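Local coordinates for protein endoglycosidase (Bacteroides thetaiotaomicron, PDB 6Q64) that probably hydrolyses O-glycosidic bonds of complex N-glycans as a glycoside hydrolase family 18 endoglycosidase built on a TIM barrel, at residues 256-261 with 265-270; 169-174 with 221-226; 339-342 with 346-349; 68-73 with 354-359; 203-208 with 242-247. The protein carries 1 engineered substitution. All coordinates share one frame; numbering follows the deposited sequence.

Interaction 1 of 5, residues 256-261 with 265-270; sequences YWESST and IYKINK
Glu258 and Lys267 reach each other through their torsions: the lysine sends CG anti to its backbone N (chi1 168°) and then bends at its last two torsions, while the glutamate folds back at chi2 (74°). The two side chains therefore meet at about a right angle, and the ammonium comes to one carboxylate oxygen, Lys267 NZ lying 3.0 Å from Glu258 OE1. It approaches on the syn side of OE1, 27° out of the carboxylate plane. Glu258 OE2 stands farther off, 3.7 Å from Lys267 NZ, so the salt bridge rests mainly on OE1. Lys267 NZ also donates to the carbonyl of Gln254, so the ammonium ties two points of the chain to the helix. With an alanine in place of Glu258, the Lys267 ammonium would probably lose its charged mate and keep a weaker hold on the incoming loop.

The second part of the contact is the first turn of the helix, where Ile265 N donates to Thr261 O at 3.1 Å. Beside this bond the two side chains run the same way, and Thr261 CG2 rests 4.0 Å from Ile265 CD1. Thr261 OG1 is turned to other partners, Asp315 and the backbone N of Val301. Ser260 occupies the N-cap of helix 261-268, so residues 256-261 carry the chain from strand 251-254 into that helix, with Tyr256 packing on neighbouring strand 280-285.

Interaction 2 of 5, residues 169-174 with 221-226; sequences YANAIC and SARLRP
Arg223 and Cys174 bury the most surface here, with Asn171 next. The arginine reaches from helix 211-224 across to helix 162-179, and its guanidinium lies over the cysteine: Cys174 CB sits 3.4 Å from Arg223 NE, above the centre of the flat group. Nearer the arginine backbone, Cys174 SG touches the aliphatic stem, 3.7 Å from Arg223 CB, because chi1 of -69° sets the sulfur anti to the carbonyl carbon, beside its own backbone N. The end of the arginine then meets Asn171, where Arg223 NH2 donates to Asn171 OD1 at 3.2 Å. That bond is fairly straight (163°) and stays in the guanidinium plane, but NH2 is tilted 35° from the carbonyl plane of the amide.

The charge has stronger partners farther along helix 162-179: Glu178 takes Arg223 NE and Asp175 takes NH1, so two salt bridges and an amide probably fix the rotation of the guanidinium. On the buried flank Cys174 SG approaches Leu224 CD2 at 4.4 Å, a looser apolar touch. Helices 162-179 and 211-224 thus pack side by side on the outside of the barrel, the first leading into strand 184-189 and the second into its neighbour 230-235.

Interaction 3 of 5, residues 339-342 with 346-349; sequences YPND and KWLR
Asn341 packs against both Lys346 and Trp347 at the start of helix 346-358, and this inner side is the close part of the contact. Its CB lies 3.8 Å from Lys346 CB, while its amide nitrogen reaches the indole, Asn341 ND2 being 3.6 Å from Trp347 CD1. Amide and ring planes stand almost perpendicular, 89° apart, with no hydrogen bond between them. The amide nitrogen spends its protons on the carbonyl of Trp290 and on Asp338, whose carboxylate also accepts from the backbone N of Trp347 and Leu348. Asp338 thereby links the asparagine to the first turn of the helix, and Trp347 is itself buried.

The outer side is more exposed to solvent, and there a methylene merely meets a carbonyl. Lys346 leaves with CG anti to its backbone N (chi1 -179°) and stays extended, so its stem runs past the loop with Lys346 CD 3.6 Å from Asp342 O. The same methylene lies 3.8 Å above the Trp347 ring plane, off toward the rim. Asp342 sets its CB away from the helix and meets it through its backbone carbonyl. The contact packs the end of the loop after strand 329-333 on the first turn of helix 346-358.

Interaction 4 of 5, residues 68-73 with 354-359; sequences TPHVKG and FGNQVY
Asn356 and Val71 join the last helix of the TIM barrel, 346-358, to the residues leading into its first strand, 72-76. The asparagine amide reads the backbone of one residue with both its polar atoms. Val71 N donates to Asn356 OD1 at 3.0 Å, a bent bond (143°), and Asn356 ND2 returns one to Val71 O at 3.1 Å. The returning bond is the straighter, at 166°, and falls on a lone pair in the carbonyl plane. ND2 also donates to Leu352 O, one turn back in the helix, so the rotation of the amide is fixed by bonds to the strand lead-in and to its own helix.

A leucine in place of Asn356 would probably leave Val71 N and O without these partners in a buried setting. The polar atoms of His70 have other partners: ND1 donates to Thr68 O, and NE2 is bonded to Asp99, which also accepts from Gly73 N. His70 O accepts from Arg278. Nearby, Gly355 brings its backbone close to the valine, where a side chain would crowd the methyl; Val71 CG2 lies 3.6 Å from Gly355 O.

Interaction 5 of 5, residues 203-208 with 242-247; sequences QTISPS and TETSKL
Thr244 turns its side chain toward the backbone of Ile205, and the two side chains cross at about a right angle. The threonine's two branches divide the work. Its hydroxyl lies beside its own backbone N (chi1 -50°), which puts Thr244 OG1 3.1 Å from Ile205 O. The methyl, anti to the backbone N, faces the isoleucine branch instead, with Thr244 CG2 4.2 Å from Ile205 CG2. Beyond the isoleucine, Ser206 approaches through its CA, with Ser206 CA 4.0 Å from Thr244 OG1.

The principal hydrogen-bond partners of this buried hydroxyl are Gln214 OE1, from helix 211-224, and the hydroxyl of Ser241. Ile205 is bonded through its backbone to Leu239 and Ser241, and its side chain is packed on Met213, Gln214 and Ile217 of that helix. Within residues 242-247, Lys246 NZ forms a salt bridge with Glu243 OE2 at 2.8 Å, the two residues being three positions, about one turn, apart, while Ser245 OG bonds back to Thr242 O. The contact thus brings together two connections of the barrel: the loop between strand 184-189 and helix 211-224, and the short, weakly bonded helical turn at about 242-245 that follows strand 230-235, as expected of neighbouring beta-alpha units in a TIM barrel.

The five contacts are spread round one eight-stranded TIM barrel. Interaction 4 joins the residues leading into the first strand, 72-76, to the last helix, 346-358, and the other four are nested within the loop it closes. Interactions 3 and 4 share helix 346-358, with centres about 17 Å apart and nearest atoms about 5 Å. Interactions 2 and 5 alternate along the chain and touch, Arg225 NH1 lying 3.0 Å from Lys246 O, a probable hydrogen bond. Interaction 1 follows them in sequence, its centre about 22 Å from that of interaction 5. Interactions 2 and 3 lie on opposite sides of the chain's centre, about 35 Å apart between centres, so the contacts sample opposite sides of the barrel.

Interaction 1 of 5, residues 256-261 with 265-270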
# COMPACT_ATOMS: atom_id res chain seq x y z
N TYR A 256 -5.21 -6.40 11.81
CA TYR A 256 -4.99 -7.87 11.82
C TYR A 256 -5.88 -8.54 12.90
O TYR A 256 -6.68 -9.44 12.54
CB TYR A 256 -3.50 -8.19 12.02
CG TYR A 256 -2.50 -7.60 11.05
CD1 TYR A 256 -2.80 -7.21 9.75
CD2 TYR A 256 -1.17 -7.53 11.43
CE1 TYR A 256 -1.82 -6.75 8.88
CE2 TYR A 256 -0.17 -7.06 10.58
CZ TYR A 256 -0.49 -6.68 9.29
OH TYR A 256 0.54 -6.21 8.51
N TRP A 257 -5.80 -8.12 14.17
CA TRP A 257 -6.36 -8.91 15.31
C TRP A 257 -7.66 -8.30 15.85
O TRP A 257 -8.15 -8.78 16.89
CB TRP A 257 -5.32 -9.10 16.42
CG TRP A 257 -3.95 -9.31 15.86
CD1 TRP A 257 -2.84 -8.54 16.02
CD2 TRP A 257 -3.59 -10.35 14.94
NE1 TRP A 257 -1.80 -9.03 15.28
CE2 TRP A 257 -2.23 -10.15 14.62
CE3 TRP A 257 -4.29 -11.43 14.39
CZ2 TRP A 257 -1.54 -11.02 13.77
CZ3 TRP A 257 -3.62 -12.26 13.53
CH2 TRP A 257 -2.26 -12.06 13.24
N GLU A 258 -8.24 -7.34 15.16
CA GLU A 258 -9.56 -6.78 15.52
C GLU A 258 -10.63 -7.84 15.35
O GLU A 258 -10.74 -8.36 14.28
CB GLU A 258 -9.84 -5.55 14.66
CG GLU A 258 -9.27 -4.26 15.23
CD GLU A 258 -7.77 -4.07 15.11
OE1 GLU A 258 -7.25 -3.25 15.86
OE2 GLU A 258 -7.12 -4.73 14.25
N SER A 259 -11.48 -8.09 16.34
CA SER A 259 -12.43 -9.22 16.31
C SER A 259 -13.88 -8.77 16.07
O SER A 259 -14.76 -9.67 16.17
CB SER A 259 -12.27 -10.05 17.57
OG SER A 259 -13.22 -9.73 18.58
N SER A 260 -14.13 -7.48 15.78
CA SER A 260 -15.48 -6.84 15.65
C SER A 260 -15.45 -5.62 14.72
O SER A 260 -14.44 -4.91 14.69
CB SER A 260 -16.04 -6.41 16.98
OG SER A 260 -15.40 -5.23 17.44
N THR A 261 -16.54 -5.40 13.98
CA THR A 261 -16.66 -4.24 13.05
C THR A 261 -16.33 -2.98 13.84
O THR A 261 -15.48 -2.19 13.41
CB THR A 261 -18.05 -4.07 12.44
OG1 THR A 261 -18.44 -5.24 11.71
CG2 THR A 261 -18.10 -2.89 11.50
N ILE A 265 -13.62 0.22 13.21
CA ILE A 265 -14.05 1.64 13.09
C ILE A 265 -13.35 2.46 14.17
O ILE A 265 -12.78 3.52 13.82
CB ILE A 265 -15.58 1.77 13.15
CG1 ILE A 265 -16.24 0.80 12.15
CG2 ILE A 265 -15.97 3.22 12.90
CD1 ILE A 265 -17.67 1.08 11.80
N TYR A 266 -13.27 1.97 15.41
CA TYR A 266 -12.64 2.77 16.49
C TYR A 266 -11.19 3.07 16.11
O TYR A 266 -10.68 4.16 16.39
CB TYR A 266 -12.73 2.12 17.86
CG TYR A 266 -11.92 2.85 18.90
CD1 TYR A 266 -10.55 2.67 18.95
CD2 TYR A 266 -12.51 3.71 19.81
CE1 TYR A 266 -9.76 3.31 19.90
CE2 TYR A 266 -11.74 4.35 20.77
CZ TYR A 266 -10.36 4.16 20.81
OH TYR A 266 -9.57 4.80 21.72
N LYS A 267 -10.55 2.11 15.46
CA LYS A 267 -9.11 2.19 15.12
C LYS A 267 -8.87 3.24 14.04
O LYS A 267 -7.80 3.88 14.10
CB LYS A 267 -8.59 0.83 14.64
CG LYS A 267 -7.21 0.89 14.00
CD LYS A 267 -6.60 -0.47 13.79
CE LYS A 267 -5.15 -0.54 14.19
NZ LYS A 267 -4.83 -1.88 14.72
N ILE A 268 -9.78 3.38 13.07
CA ILE A 268 -9.51 4.19 11.84
C ILE A 268 -10.32 5.49 11.85
O ILE A 268 -10.04 6.33 10.98
CB ILE A 268 -9.78 3.39 10.55
CG1 ILE A 268 -11.24 2.99 10.42
CG2 ILE A 268 -8.89 2.17 10.46
CD1 ILE A 268 -11.60 2.56 9.04
N ASN A 269 -11.29 5.61 12.75
CA ASN A 269 -12.12 6.83 12.93
C ASN A 269 -11.28 7.95 13.55
O ASN A 269 -11.16 7.97 14.79
CB ASN A 269 -13.31 6.59 13.84
CG ASN A 269 -14.29 7.72 13.72
OD1 ASN A 269 -13.91 8.83 13.41
ND2 ASN A 269 -15.56 7.45 13.89
N LYS A 270 -10.79 8.82 12.68
CA LYS A 270 -9.77 9.87 12.91
C LYS A 270 -10.14 11.08 12.06
O LYS A 270 -9.64 11.28 10.94
CB LYS A 270 -8.38 9.35 12.52
CG LYS A 270 -7.98 8.06 13.19
CD LYS A 270 -7.85 8.20 14.68
CE LYS A 270 -7.87 6.88 15.41
NZ LYS A 270 -7.39 7.00 16.80

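Interaction 2 of 5, residues 169-174 with 221-226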
# COMPACT_ATOMS: atom_id res chain seq x y z
N TYR A 169 18.01 12.52 2.77
CA TYR A 169 17.55 11.11 2.95
C TYR A 169 16.27 10.83 2.16
O TYR A 169 16.10 9.74 1.64
CB TYR A 169 17.22 10.81 4.41
CG TYR A 169 16.64 9.43 4.63
CD1 TYR A 169 17.32 8.30 4.19
CD2 TYR A 169 15.44 9.23 5.30
CE1 TYR A 169 16.81 7.03 4.38
CE2 TYR A 169 14.94 7.96 5.52
CZ TYR A 169 15.62 6.85 5.04
OH TYR A 169 15.15 5.58 5.23
N ALA A 170 15.37 11.79 2.15
CA ALA A 170 14.11 11.73 1.38
C ALA A 170 14.40 11.84 -0.12
O ALA A 170 13.76 11.14 -0.90
CB ALA A 170 13.19 12.84 1.83
N ASN A 171 15.31 12.73 -0.50
CA ASN A 171 15.57 12.98 -1.94
C ASN A 171 16.16 11.70 -2.54
O ASN A 171 16.02 11.52 -3.78
CB ASN A 171 16.46 14.21 -2.16
CG ASN A 171 15.65 15.48 -2.33
OD1 ASN A 171 14.63 15.50 -3.03
ND2 ASN A 171 16.08 16.54 -1.67
N ALA A 172 16.82 10.89 -1.70
CA ALA A 172 17.53 9.64 -2.07
C ALA A 172 16.48 8.56 -2.26
O ALA A 172 16.60 7.76 -3.20
CB ALA A 172 18.52 9.23 -1.01
N ILE A 173 15.48 8.55 -1.40
CA ILE A 173 14.33 7.64 -1.58
C ILE A 173 13.75 7.92 -2.97
O ILE A 173 13.71 6.97 -3.76
CB ILE A 173 13.33 7.82 -0.43
CG1 ILE A 173 14.00 7.51 0.91
CG2 ILE A 173 12.08 6.99 -0.69
CD1 ILE A 173 13.05 7.16 2.04
N CYS A 174 13.43 9.17 -3.29
CA CYS A 174 12.85 9.58 -4.60
C CYS A 174 13.81 9.18 -5.71
O CYS A 174 13.37 8.52 -6.65
CB CYS A 174 12.60 11.07 -4.71
SG CYS A 174 11.26 11.64 -3.63
N SER A 221 6.45 14.54 -1.04
CA SER A 221 5.32 15.12 -1.82
C SER A 221 5.85 16.06 -2.90
O SER A 221 5.41 15.92 -4.05
CB SER A 221 4.25 15.79 -0.98
OG SER A 221 3.06 15.00 -0.99
N ALA A 222 6.76 16.97 -2.56
CA ALA A 222 7.19 18.05 -3.48
C ALA A 222 7.65 17.39 -4.77
O ALA A 222 7.41 17.94 -5.86
CB ALA A 222 8.30 18.89 -2.88
N ARG A 223 8.27 16.23 -4.61
CA ARG A 223 8.98 15.56 -5.71
C ARG A 223 8.03 14.62 -6.44
O ARG A 223 7.84 14.80 -7.66
CB ARG A 223 10.24 14.84 -5.23
CG ARG A 223 11.32 14.88 -6.29
CD ARG A 223 12.70 14.59 -5.78
NE ARG A 223 13.37 13.73 -6.73
CZ ARG A 223 14.59 13.23 -6.56
NH1 ARG A 223 15.11 12.43 -7.48
NH2 ARG A 223 15.27 13.53 -5.47
N LEU A 224 7.42 13.68 -5.74
CA LEU A 224 6.75 12.58 -6.46
C LEU A 224 5.26 12.88 -6.64
O LEU A 224 4.61 12.19 -7.45
CB LEU A 224 7.11 11.24 -5.79
CG LEU A 224 6.84 11.11 -4.31
CD1 LEU A 224 5.39 11.32 -4.10
CD2 LEU A 224 7.26 9.75 -3.77
N ARG A 225 4.72 13.95 -6.06
CA ARG A 225 3.31 14.30 -6.40
C ARG A 225 3.20 14.87 -7.82
O ARG A 225 2.37 14.45 -8.61
CB ARG A 225 2.64 15.24 -5.40
CG ARG A 225 1.15 15.36 -5.69
CD ARG A 225 0.31 15.84 -4.54
NE ARG A 225 -0.07 14.75 -3.66
CZ ARG A 225 -0.77 14.93 -2.56
NH1 ARG A 225 -1.11 16.14 -2.19
NH2 ARG A 225 -1.10 13.92 -1.78
N PRO A 226 3.99 15.90 -8.21
CA PRO A 226 3.87 16.41 -9.57
C PRO A 226 4.27 15.34 -10.61
O PRO A 226 4.04 15.56 -11.76
CB PRO A 226 4.77 17.67 -9.60
CG PRO A 226 5.66 17.57 -8.35
CD PRO A 226 4.97 16.62 -7.38

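Interaction 3 of 5, residues 339-342 with 346-349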
# COMPACT_ATOMS: atom_id res chain seq x y z
N TYR A 339 -2.60 -17.22 -3.06
CA TYR A 339 -2.41 -17.91 -4.35
C TYR A 339 -2.63 -19.42 -4.18
O TYR A 339 -3.40 -19.99 -4.92
CB TYR A 339 -1.06 -17.57 -4.97
CG TYR A 339 -0.95 -18.10 -6.37
CD1 TYR A 339 -0.52 -19.41 -6.60
CD2 TYR A 339 -1.36 -17.34 -7.45
CE1 TYR A 339 -0.46 -19.92 -7.89
CE2 TYR A 339 -1.31 -17.84 -8.74
CZ TYR A 339 -0.85 -19.14 -8.96
OH TYR A 339 -0.81 -19.63 -10.23
N PRO A 340 -1.98 -20.14 -3.25
CA PRO A 340 -2.20 -21.58 -3.14
C PRO A 340 -3.67 -21.92 -2.87
O PRO A 340 -3.98 -23.06 -2.79
CB PRO A 340 -1.32 -22.07 -1.98
CG PRO A 340 -0.33 -20.94 -1.72
CD PRO A 340 -0.87 -19.69 -2.39
N ASN A 341 -4.54 -20.93 -2.69
CA ASN A 341 -5.96 -21.21 -2.36
C ASN A 341 -6.70 -21.72 -3.61
O ASN A 341 -6.18 -21.59 -4.72
CB ASN A 341 -6.69 -19.97 -1.80
CG ASN A 341 -6.61 -19.82 -0.30
OD1 ASN A 341 -6.96 -20.75 0.40
ND2 ASN A 341 -6.19 -18.65 0.19
N ASP A 342 -7.93 -22.19 -3.41
CA ASP A 342 -8.84 -22.63 -4.48
C ASP A 342 -10.11 -21.80 -4.37
O ASP A 342 -10.93 -22.00 -3.45
CB ASP A 342 -9.09 -24.14 -4.42
CG ASP A 342 -10.21 -24.62 -5.33
OD1 ASP A 342 -10.57 -23.88 -6.31
OD2 ASP A 342 -10.76 -25.70 -5.02
N LYS A 346 -8.30 -16.36 -3.63
CA LYS A 346 -9.71 -16.63 -3.29
C LYS A 346 -10.27 -15.41 -2.57
O LYS A 346 -11.29 -14.85 -3.01
CB LYS A 346 -9.80 -17.88 -2.41
CG LYS A 346 -11.20 -18.30 -2.00
CD LYS A 346 -11.18 -19.41 -1.00
CE LYS A 346 -12.55 -19.87 -0.56
NZ LYS A 346 -12.45 -20.77 0.63
N TRP A 347 -9.60 -15.04 -1.48
CA TRP A 347 -10.16 -14.15 -0.44
C TRP A 347 -10.11 -12.72 -0.95
O TRP A 347 -11.16 -12.05 -0.99
CB TRP A 347 -9.38 -14.33 0.86
CG TRP A 347 -9.64 -15.68 1.44
CD1 TRP A 347 -8.73 -16.65 1.71
CD2 TRP A 347 -10.91 -16.22 1.82
NE1 TRP A 347 -9.34 -17.74 2.27
CE2 TRP A 347 -10.68 -17.51 2.34
CE3 TRP A 347 -12.22 -15.72 1.83
CZ2 TRP A 347 -11.71 -18.32 2.81
CZ3 TRP A 347 -13.24 -16.52 2.29
CH2 TRP A 347 -12.98 -17.82 2.75
N LEU A 348 -8.96 -12.27 -1.41
CA LEU A 348 -8.88 -10.93 -2.02
C LEU A 348 -9.94 -10.77 -3.12
O LEU A 348 -10.65 -9.75 -3.11
CB LEU A 348 -7.45 -10.69 -2.52
CG LEU A 348 -7.16 -9.24 -2.92
CD1 LEU A 348 -7.39 -8.28 -1.76
CD2 LEU A 348 -5.74 -9.11 -3.46
N ARG A 349 -10.09 -11.72 -4.05
CA ARG A 349 -11.01 -11.57 -5.21
C ARG A 349 -12.48 -11.47 -4.74
O ARG A 349 -13.29 -10.66 -5.30
CB ARG A 349 -10.88 -12.80 -6.11
CG ARG A 349 -9.93 -12.65 -7.28
CD ARG A 349 -10.14 -13.82 -8.22
NE ARG A 349 -8.88 -14.31 -8.73
CZ ARG A 349 -8.22 -13.78 -9.76
NH1 ARG A 349 -8.72 -12.74 -10.41
NH2 ARG A 349 -7.07 -14.31 -10.15

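Interaction 4 of 5, residues 68-73 with 354-359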
# COMPACT_ATOMS: atom_id res chain seq x y z
N THR A 68 -12.19 5.45 -11.58
CA THR A 68 -13.49 5.57 -10.89
C THR A 68 -13.24 5.37 -9.40
O THR A 68 -12.16 4.90 -9.03
CB THR A 68 -14.52 4.57 -11.42
OG1 THR A 68 -14.21 3.29 -10.85
CG2 THR A 68 -14.57 4.55 -12.93
N PRO A 69 -14.20 5.75 -8.51
CA PRO A 69 -14.05 5.57 -7.07
C PRO A 69 -14.79 4.29 -6.66
O PRO A 69 -15.92 4.05 -7.04
CB PRO A 69 -14.68 6.89 -6.60
CG PRO A 69 -15.87 7.08 -7.53
CD PRO A 69 -15.49 6.39 -8.83
N HIS A 70 -14.07 3.46 -5.91
CA HIS A 70 -14.39 2.03 -5.68
C HIS A 70 -13.63 1.58 -4.45
O HIS A 70 -12.79 2.35 -3.99
CB HIS A 70 -14.04 1.19 -6.91
CG HIS A 70 -12.59 1.13 -7.24
ND1 HIS A 70 -11.96 2.08 -8.02
CD2 HIS A 70 -11.65 0.21 -6.91
CE1 HIS A 70 -10.67 1.80 -8.10
NE2 HIS A 70 -10.46 0.62 -7.45
N VAL A 71 -13.92 0.40 -3.91
CA VAL A 71 -13.05 -0.19 -2.86
C VAL A 71 -11.76 -0.64 -3.54
O VAL A 71 -11.81 -1.64 -4.25
CB VAL A 71 -13.72 -1.37 -2.17
CG1 VAL A 71 -12.78 -1.95 -1.15
CG2 VAL A 71 -15.04 -0.99 -1.56
N LYS A 72 -10.69 0.12 -3.40
CA LYS A 72 -9.35 -0.20 -3.92
C LYS A 72 -8.90 -1.53 -3.33
O LYS A 72 -9.35 -1.88 -2.22
CB LYS A 72 -8.36 0.91 -3.62
CG LYS A 72 -8.49 2.08 -4.58
CD LYS A 72 -7.48 3.18 -4.35
CE LYS A 72 -7.83 4.38 -5.19
NZ LYS A 72 -6.69 5.33 -5.22
N GLY A 73 -8.10 -2.26 -4.10
CA GLY A 73 -7.47 -3.51 -3.66
C GLY A 73 -6.00 -3.27 -3.57
O GLY A 73 -5.46 -2.68 -4.52
N PHE A 354 -17.36 -8.49 -3.16
CA PHE A 354 -18.31 -8.10 -2.08
C PHE A 354 -18.33 -6.55 -1.97
O PHE A 354 -19.37 -5.95 -2.15
CB PHE A 354 -17.98 -8.89 -0.80
CG PHE A 354 -18.72 -10.20 -0.70
CD1 PHE A 354 -18.71 -11.12 -1.73
CD2 PHE A 354 -19.46 -10.52 0.43
CE1 PHE A 354 -19.42 -12.31 -1.63
CE2 PHE A 354 -20.17 -11.71 0.52
CZ PHE A 354 -20.14 -12.61 -0.51
N GLY A 355 -17.16 -5.92 -1.89
CA GLY A 355 -17.03 -4.46 -1.74
C GLY A 355 -17.56 -3.66 -2.91
O GLY A 355 -18.09 -2.56 -2.67
N ASN A 356 -17.45 -4.18 -4.13
CA ASN A 356 -17.70 -3.42 -5.38
C ASN A 356 -18.97 -3.90 -6.09
O ASN A 356 -19.45 -3.15 -6.92
CB ASN A 356 -16.47 -3.47 -6.28
CG ASN A 356 -15.34 -2.66 -5.68
OD1 ASN A 356 -15.43 -1.44 -5.66
ND2 ASN A 356 -14.31 -3.31 -5.16
N GLN A 357 -19.52 -5.09 -5.82
CA GLN A 357 -20.75 -5.50 -6.53
C GLN A 357 -21.82 -5.95 -5.56
O GLN A 357 -22.95 -5.46 -5.75
CB GLN A 357 -20.54 -6.64 -7.51
CG GLN A 357 -19.81 -6.13 -8.73
CD GLN A 357 -19.40 -7.17 -9.74
OE1 GLN A 357 -20.20 -8.05 -10.14
NE2 GLN A 357 -18.16 -6.99 -10.20
N VAL A 358 -21.50 -6.87 -4.66
CA VAL A 358 -22.57 -7.52 -3.84
C VAL A 358 -23.23 -6.42 -3.00
O VAL A 358 -24.45 -6.35 -2.98
CB VAL A 358 -22.04 -8.68 -2.98
CG1 VAL A 358 -23.15 -9.32 -2.17
CG2 VAL A 358 -21.33 -9.74 -3.82
N TYR A 359 -22.42 -5.56 -2.38
CA TYR A 359 -22.81 -4.48 -1.45
C TYR A 359 -22.29 -3.16 -1.98
O TYR A 359 -21.32 -2.61 -1.48
CB TYR A 359 -22.22 -4.73 -0.07
CG TYR A 359 -22.71 -5.97 0.62
CD1 TYR A 359 -22.09 -7.19 0.44
CD2 TYR A 359 -23.75 -5.90 1.53
CE1 TYR A 359 -22.54 -8.34 1.10
CE2 TYR A 359 -24.22 -7.04 2.18
CZ TYR A 359 -23.62 -8.26 1.96
OH TYR A 359 -24.06 -9.35 2.64

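Interaction 5 of 5, residues 203-208 with 242-247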
# COMPACT_ATOMS: atom_id res chain seq x y z
N GLN A 203 4.44 11.78 18.42
CA GLN A 203 3.70 13.07 18.28
C GLN A 203 3.13 13.29 16.88
O GLN A 203 3.60 12.66 15.91
CB GLN A 203 4.53 14.24 18.83
CG GLN A 203 5.69 14.77 17.99
CD GLN A 203 6.64 15.56 18.87
OE1 GLN A 203 6.41 15.70 20.06
NE2 GLN A 203 7.74 16.06 18.31
N THR A 204 2.10 14.13 16.81
CA THR A 204 1.50 14.65 15.56
C THR A 204 2.62 15.15 14.66
O THR A 204 3.50 15.85 15.17
CB THR A 204 0.51 15.80 15.80
OG1 THR A 204 -0.42 15.24 16.71
CG2 THR A 204 -0.28 16.26 14.60
N ILE A 205 2.52 14.83 13.38
CA ILE A 205 3.45 15.33 12.33
C ILE A 205 2.85 16.63 11.78
O ILE A 205 1.78 16.59 11.13
CB ILE A 205 3.70 14.25 11.26
CG1 ILE A 205 4.11 12.91 11.89
CG2 ILE A 205 4.75 14.70 10.26
CD1 ILE A 205 3.70 11.73 11.05
N SER A 206 3.56 17.73 12.04
CA SER A 206 3.19 19.14 11.76
C SER A 206 4.37 20.00 12.17
O SER A 206 5.10 19.60 13.07
CB SER A 206 1.98 19.60 12.54
OG SER A 206 2.31 19.77 13.90
N PRO A 207 4.56 21.19 11.59
CA PRO A 207 5.66 22.06 12.03
C PRO A 207 5.62 22.31 13.56
O PRO A 207 6.64 22.59 14.15
CB PRO A 207 5.49 23.34 11.19
CG PRO A 207 4.67 22.89 9.96
CD PRO A 207 3.81 21.73 10.45
N SER A 208 4.44 22.12 14.15
CA SER A 208 4.12 22.42 15.57
C SER A 208 4.42 21.18 16.44
O SER A 208 4.59 21.33 17.66
CB SER A 208 2.67 22.96 15.62
OG SER A 208 1.97 22.62 16.82
N THR A 242 -3.90 17.30 10.24
CA THR A 242 -4.93 17.54 9.22
C THR A 242 -4.21 17.98 7.93
O THR A 242 -4.46 17.39 6.87
CB THR A 242 -5.98 18.55 9.73
OG1 THR A 242 -6.55 18.19 10.98
CG2 THR A 242 -7.18 18.68 8.82
N GLU A 243 -3.36 18.99 8.03
CA GLU A 243 -2.76 19.63 6.83
C GLU A 243 -1.81 18.65 6.17
O GLU A 243 -1.81 18.57 4.94
CB GLU A 243 -2.00 20.91 7.18
CG GLU A 243 -2.90 22.13 7.27
CD GLU A 243 -3.89 22.23 6.13
OE1 GLU A 243 -3.40 22.32 4.96
OE2 GLU A 243 -5.14 22.19 6.41
N THR A 244 -0.98 17.99 6.98
CA THR A 244 0.08 17.06 6.50
C THR A 244 -0.63 15.86 5.84
O THR A 244 -0.19 15.39 4.78
CB THR A 244 1.06 16.73 7.64
OG1 THR A 244 1.53 17.90 8.31
CG2 THR A 244 2.27 16.00 7.14
N SER A 245 -1.75 15.42 6.40
CA SER A 245 -2.58 14.34 5.83
C SER A 245 -2.92 14.64 4.35
O SER A 245 -3.10 13.70 3.58
CB SER A 245 -3.81 14.08 6.68
OG SER A 245 -4.92 14.81 6.21
N LYS A 246 -3.04 15.90 3.95
CA LYS A 246 -3.38 16.20 2.53
C LYS A 246 -2.22 15.79 1.62
O LYS A 246 -2.44 15.67 0.43
CB LYS A 246 -3.74 17.68 2.36
CG LYS A 246 -5.02 18.08 3.07
CD LYS A 246 -5.37 19.55 2.96
CE LYS A 246 -6.74 19.87 3.54
NZ LYS A 246 -6.70 21.13 4.31
N LEU A 247 -1.04 15.57 2.17
CA LEU A 247 0.16 15.26 1.35
C LEU A 247 0.34 13.74 1.19
O LEU A 247 1.28 13.32 0.44
CB LEU A 247 1.38 15.87 2.04
CG LEU A 247 1.51 17.39 2.00
CD1 LEU A 247 2.87 17.77 2.55
CD2 LEU A 247 1.31 17.95 0.59